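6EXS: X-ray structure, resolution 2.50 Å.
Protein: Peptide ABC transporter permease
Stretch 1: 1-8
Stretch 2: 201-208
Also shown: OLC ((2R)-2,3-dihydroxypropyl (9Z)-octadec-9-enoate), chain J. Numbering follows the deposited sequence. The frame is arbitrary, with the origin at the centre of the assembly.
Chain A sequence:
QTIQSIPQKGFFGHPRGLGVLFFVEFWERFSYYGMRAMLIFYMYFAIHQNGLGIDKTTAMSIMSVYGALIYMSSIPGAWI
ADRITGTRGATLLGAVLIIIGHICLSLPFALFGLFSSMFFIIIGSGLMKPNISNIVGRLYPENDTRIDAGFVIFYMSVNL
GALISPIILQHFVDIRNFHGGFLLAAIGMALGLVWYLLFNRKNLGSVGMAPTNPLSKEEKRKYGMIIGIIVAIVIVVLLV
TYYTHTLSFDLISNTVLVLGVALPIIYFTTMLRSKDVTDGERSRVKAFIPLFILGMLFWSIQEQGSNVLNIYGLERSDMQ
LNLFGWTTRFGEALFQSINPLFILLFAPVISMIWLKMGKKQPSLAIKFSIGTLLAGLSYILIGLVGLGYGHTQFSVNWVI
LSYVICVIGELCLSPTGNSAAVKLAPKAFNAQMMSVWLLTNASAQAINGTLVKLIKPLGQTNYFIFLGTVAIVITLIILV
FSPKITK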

# COMPACT_ATOMS: atom_id res chain seq x y z
N GLN A 1 -9.50 -15.28 -29.52
CA GLN A 1 -9.96 -14.30 -28.54
C GLN A 1 -9.95 -14.89 -27.13
O GLN A 1 -10.47 -15.99 -26.92
CB GLN A 1 -11.37 -13.80 -28.91
CG GLN A 1 -11.73 -12.42 -28.37
CD GLN A 1 -13.03 -11.91 -28.95
OE1 GLN A 1 -14.07 -11.87 -28.28
NE2 GLN A 1 -13.01 -11.51 -30.22
N THR A 2 -9.38 -14.13 -26.17
CA THR A 2 -9.28 -14.50 -24.75
C THR A 2 -10.65 -14.51 -24.04
O THR A 2 -10.77 -15.09 -22.96
CB THR A 2 -8.27 -13.59 -24.01
OG1 THR A 2 -8.58 -12.21 -24.28
CG2 THR A 2 -6.82 -13.89 -24.36
N ILE A 3 -11.67 -13.88 -24.66
CA ILE A 3 -13.04 -13.78 -24.16
C ILE A 3 -13.85 -15.05 -24.54
O ILE A 3 -14.81 -15.40 -23.84
CB ILE A 3 -13.71 -12.43 -24.61
CG1 ILE A 3 -12.89 -11.18 -24.15
CG2 ILE A 3 -15.20 -12.32 -24.21
CD1 ILE A 3 -12.61 -11.02 -22.60
N GLN A 4 -13.43 -15.75 -25.61
CA GLN A 4 -14.07 -16.99 -26.08
C GLN A 4 -13.88 -18.14 -25.09
O GLN A 4 -14.76 -18.99 -24.94
CB GLN A 4 -13.52 -17.39 -27.46
CG GLN A 4 -14.04 -16.54 -28.62
CD GLN A 4 -13.60 -17.09 -29.95
OE1 GLN A 4 -14.27 -17.93 -30.56
NE2 GLN A 4 -12.46 -16.63 -30.45
N SER A 5 -12.72 -18.17 -24.41
CA SER A 5 -12.33 -19.20 -23.45
C SER A 5 -12.82 -18.96 -22.00
O SER A 5 -12.54 -19.78 -21.13
CB SER A 5 -10.81 -19.36 -23.46
OG SER A 5 -10.16 -18.17 -23.05
N ILE A 6 -13.54 -17.84 -21.74
CA ILE A 6 -13.95 -17.51 -20.37
C ILE A 6 -15.45 -17.21 -20.19
O ILE A 6 -16.03 -16.48 -21.01
CB ILE A 6 -13.09 -16.34 -19.77
CG1 ILE A 6 -13.23 -15.02 -20.57
CG2 ILE A 6 -11.64 -16.76 -19.66
CD1 ILE A 6 -12.59 -13.81 -19.94
N PRO A 7 -16.06 -17.69 -19.07
CA PRO A 7 -17.48 -17.36 -18.80
C PRO A 7 -17.64 -15.86 -18.55
O PRO A 7 -16.79 -15.25 -17.89
CB PRO A 7 -17.82 -18.20 -17.56
CG PRO A 7 -16.54 -18.51 -16.93
CD PRO A 7 -15.51 -18.56 -18.01
N GLN A 8 -18.68 -15.25 -19.16
CA GLN A 8 -18.91 -13.80 -19.08
C GLN A 8 -19.86 -13.38 -17.95
O GLN A 8 -20.04 -12.18 -17.73
CB GLN A 8 -19.37 -13.25 -20.44
CG GLN A 8 -18.20 -12.97 -21.40
CD GLN A 8 -17.18 -11.99 -20.85
OE1 GLN A 8 -17.50 -10.85 -20.48
NE2 GLN A 8 -15.94 -12.43 -20.74
C24 OLC J . -1.43 -24.12 -12.36
C6 OLC J . -4.21 -28.35 -5.13
C5 OLC J . -4.73 -29.11 -6.33
C4 OLC J . -4.43 -28.46 -7.67
C3 OLC J . -5.00 -29.20 -8.86
C2 OLC J . -5.12 -28.35 -10.12
C21 OLC J . -2.53 -26.32 -11.82
C1 OLC J . -3.83 -28.07 -10.83
C22 OLC J . -2.70 -24.82 -11.93
O19 OLC J . -3.01 -28.89 -11.13
O25 OLC J . -1.09 -24.42 -13.70
O23 OLC J . -3.75 -24.52 -12.84
O20 OLC J . -3.72 -26.76 -11.12
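Stretch 2 (201-208) RKNLGSVG

The most unusual feature of this contact is a glycine where a side chain would have no room: an ideal CB on Gly205 would lie 2.5 Å from Ser5 OG, a clash, and 3.1 Å from Ile6 CG2, which is tight. Gly205 is also the first residue after the helix to leave helical phi/psi, with phi at 50°, a value that by itself favours glycine. Two demands, backbone and packing, thus meet at one position.

Stretch 2 arrives as the last turn of a helix, 201-204, then reverses through a type II' turn from Leu204 to Val207, closed by Val207 N to Leu204 O at 3.2 Å. Stretch 1 answers with a type I turn from Ile3 to Ile6, whose bond from Ile6 N to Ile3 O, 3.5 Å, is weak. The chains run in opposite senses: Thr2 pairs with Val207 (CA to CA 5.6 Å) and Ser5 with Gly205 (CA to CA 5.1 Å), while Pro7 reaches back to the helix end.

No backbone-to-backbone hydrogen bond joins the two stretches; a direct polar link is made by side chains, Ser5 OG and Ser206 OG, hydrogen-bonded at 3.1 Å; both serines are in the p rotamer and point their CA-to-CB bonds toward the partner stretch. Around it, carbon atoms of stretch 1 mostly rest against oxygens of stretch 2, with one apolar contact between side chains, Ile6 CD1 to Val207 CG2 at 4.1 Å. Thr2 CG2 lies 3.4 Å from Ser206 OG, and Thr2 CB is 3.7 Å from Val207 CG2. Buried Ile6 sets CG2 against the helix end, 3.1 Å from Leu204 O. Pro7 CD rests 3.7 Å from both Lys202 O and Asn203 O. A water extends this edge, donating to Pro7 O at 2.9 Å and to Asn203 O at 2.7 Å, so it bridges two carbonyls that cannot bond to each other.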

# COMPACT_ATOMS: atom_id res chain seq x y z
N ARG A 201 -8.06 -22.49 -14.14
CA ARG A 201 -8.04 -23.04 -15.51
C ARG A 201 -9.34 -22.80 -16.33
O ARG A 201 -9.24 -22.22 -17.41
CB ARG A 201 -7.66 -24.53 -15.52
CG ARG A 201 -6.20 -24.80 -15.11
CD ARG A 201 -5.90 -26.28 -14.84
NE ARG A 201 -6.62 -26.79 -13.66
CZ ARG A 201 -6.99 -28.05 -13.49
NH1 ARG A 201 -6.71 -28.96 -14.42
NH2 ARG A 201 -7.65 -28.42 -12.40
N LYS A 202 -10.51 -23.22 -15.83
CA LYS A 202 -11.75 -23.05 -16.61
C LYS A 202 -12.35 -21.62 -16.54
O LYS A 202 -12.97 -21.18 -17.52
CB LYS A 202 -12.81 -24.12 -16.25
CG LYS A 202 -13.30 -24.14 -14.81
CD LYS A 202 -14.76 -24.58 -14.73
CE LYS A 202 -15.27 -24.57 -13.30
NZ LYS A 202 -16.70 -24.98 -13.23
N ASN A 203 -12.14 -20.91 -15.42
CA ASN A 203 -12.69 -19.56 -15.19
C ASN A 203 -11.90 -18.41 -15.84
O ASN A 203 -12.49 -17.38 -16.16
CB ASN A 203 -12.85 -19.31 -13.69
CG ASN A 203 -13.79 -20.27 -13.00
OD1 ASN A 203 -13.58 -21.48 -12.97
ND2 ASN A 203 -14.82 -19.75 -12.37
N LEU A 204 -10.57 -18.57 -16.02
CA LEU A 204 -9.70 -17.52 -16.55
C LEU A 204 -9.15 -17.81 -17.96
O LEU A 204 -8.69 -16.89 -18.64
CB LEU A 204 -8.54 -17.19 -15.56
CG LEU A 204 -8.90 -16.98 -14.08
CD1 LEU A 204 -7.66 -17.00 -13.21
CD2 LEU A 204 -9.69 -15.70 -13.86
N GLY A 205 -9.25 -19.07 -18.38
CA GLY A 205 -8.83 -19.55 -19.69
C GLY A 205 -7.43 -19.16 -20.11
O GLY A 205 -6.47 -19.37 -19.38
N SER A 206 -7.33 -18.56 -21.31
CA SER A 206 -6.09 -18.11 -21.93
C SER A 206 -5.57 -16.75 -21.44
O SER A 206 -4.42 -16.41 -21.75
CB SER A 206 -6.26 -18.07 -23.45
OG SER A 206 -7.29 -17.16 -23.80
N VAL A 207 -6.41 -15.98 -20.72
CA VAL A 207 -6.09 -14.64 -20.21
C VAL A 207 -4.80 -14.64 -19.36
O VAL A 207 -4.76 -15.24 -18.29
CB VAL A 207 -7.29 -14.01 -19.43
CG1 VAL A 207 -6.90 -12.68 -18.80
CG2 VAL A 207 -8.50 -13.84 -20.33
N GLY A 208 -3.78 -13.97 -19.89
CA GLY A 208 -2.48 -13.78 -19.25
C GLY A 208 -1.57 -14.98 -19.19
O GLY A 208 -0.69 -15.03 -18.33
O HOH W 1 -14.63 -15.71 -15.98